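Local coordinates for vascular endothelial growth factor homolog (Orf virus, PDB 2GNN), which acts as a secreted, disulfide-linked homodimeric growth factor that binds vascular endothelial growth factor receptors and induces endothelial proliferation, at the interface of chains A and B. Sequence-based numbering; all coordinates share one arbitrary frame. Chains: chain A/B, Vascular endothelial growth factor homolog.

The interface of chains A and B. Residues chain A 7, 9-11; chain B 70, 72-73.
A:Lys11 gives its backbone N-H to the carbonyl oxygen of B:Thr73, 2.9 Å from N to O, with the donor nearly in line with the C=O bond (169°). A second, weak bond runs the opposite way, from B:Thr73 N to A:Asn9 O. One threonine of chain B thus offers both its N-H and its carbonyl to residues flanking A:Thr10, the pattern of a parallel beta bridge, here between A:Thr10 and B:Thr73. The case illustrates how a short terminal segment can dock on a partner mainly through its backbone, with side chains filling in around it.

The side chain of A:Asn9 shows that filling. Its CB approaches B:Val72 CG1 at 4.3 Å, and the amide carbon CG comes slightly nearer, 4.0 Å from the same methyl. The carboxamide oxygen OD1 lies 3.9 Å from CG1, whereas ND2 points towards B:Val70, whose CG2 is 4.4 Å away. The B:Val72 CG1 methyl thus sits over one face of the carboxamide, in loose van der Waals contact, with the two side chains running obliquely to each other. CG1 of B:Val72 is anti to its own carbonyl carbon (chi1 -61°), which turns this branch towards the asparagine, while CB faces A:Asn9 O. On the other flank, A:Thr10 CG2 rests 3.7 Å from B:Thr73 O, beside the stronger bond; its OG1 turns back to A:Asp7 in weak bonds within chain A.

Just ahead of its helix 13-20, the N-terminal segment of chain A, with its short strand 10-11, is thereby added to the long strand 68-79 of chain B. With its two-fold twin, this exchange supplements the disulfide-linked pairing of the VEGF-family homodimer.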
# COMPACT_ATOMS: atom_id res chain seq x y z
N ASP A 7 -22.97 -13.31 -3.53
CA ASP A 7 -21.49 -13.27 -3.75
C ASP A 7 -20.72 -13.24 -2.42
O ASP A 7 -20.95 -12.39 -1.56
CB ASP A 7 -21.11 -12.06 -4.62
CG ASP A 7 -19.71 -12.17 -5.21
OD1 ASP A 7 -19.37 -13.25 -5.76
OD2 ASP A 7 -18.95 -11.18 -5.14
N ASN A 9 -17.53 -12.71 -2.12
CA ASN A 9 -16.47 -11.69 -2.20
C ASN A 9 -16.97 -10.24 -2.28
O ASN A 9 -16.49 -9.46 -3.10
CB ASN A 9 -15.55 -11.99 -3.39
CG ASN A 9 -14.19 -12.49 -2.95
OD1 ASN A 9 -13.59 -11.95 -2.01
ND2 ASN A 9 -13.69 -13.52 -3.63
N THR A 10 -17.92 -9.90 -1.41
CA THR A 10 -18.47 -8.55 -1.38
C THR A 10 -18.06 -7.84 -0.10
O THR A 10 -18.41 -8.29 0.99
CB THR A 10 -20.01 -8.56 -1.48
OG1 THR A 10 -20.41 -9.31 -2.63
CG2 THR A 10 -20.56 -7.13 -1.60
N LYS A 11 -17.31 -6.75 -0.25
CA LYS A 11 -16.91 -5.88 0.85
C LYS A 11 -18.03 -4.86 1.13
O LYS A 11 -18.48 -4.15 0.23
CB LYS A 11 -15.62 -5.14 0.51
CG LYS A 11 -14.32 -5.88 0.83
CD LYS A 11 -14.04 -7.03 -0.11
CE LYS A 11 -12.95 -7.94 0.44
NZ LYS A 11 -13.11 -9.36 -0.03
N VAL B 70 -8.80 -11.39 -9.38
CA VAL B 70 -10.19 -11.65 -9.01
C VAL B 70 -10.94 -10.33 -8.96
O VAL B 70 -10.35 -9.28 -8.67
CB VAL B 70 -10.30 -12.46 -7.68
CG1 VAL B 70 -10.02 -11.58 -6.47
CG2 VAL B 70 -11.65 -13.14 -7.55
N VAL B 72 -13.73 -8.06 -7.16
CA VAL B 72 -14.43 -7.92 -5.89
C VAL B 72 -15.31 -6.69 -5.92
O VAL B 72 -14.90 -5.64 -6.43
CB VAL B 72 -13.46 -7.85 -4.67
CG1 VAL B 72 -12.64 -9.12 -4.56
CG2 VAL B 72 -12.57 -6.67 -4.78
N THR B 73 -16.51 -6.83 -5.38
CA THR B 73 -17.50 -5.74 -5.33
C THR B 73 -17.39 -5.03 -3.97
O THR B 73 -17.43 -5.68 -2.93
CB THR B 73 -18.94 -6.29 -5.53
OG1 THR B 73 -19.00 -7.05 -6.74
CG2 THR B 73 -19.96 -5.18 -5.59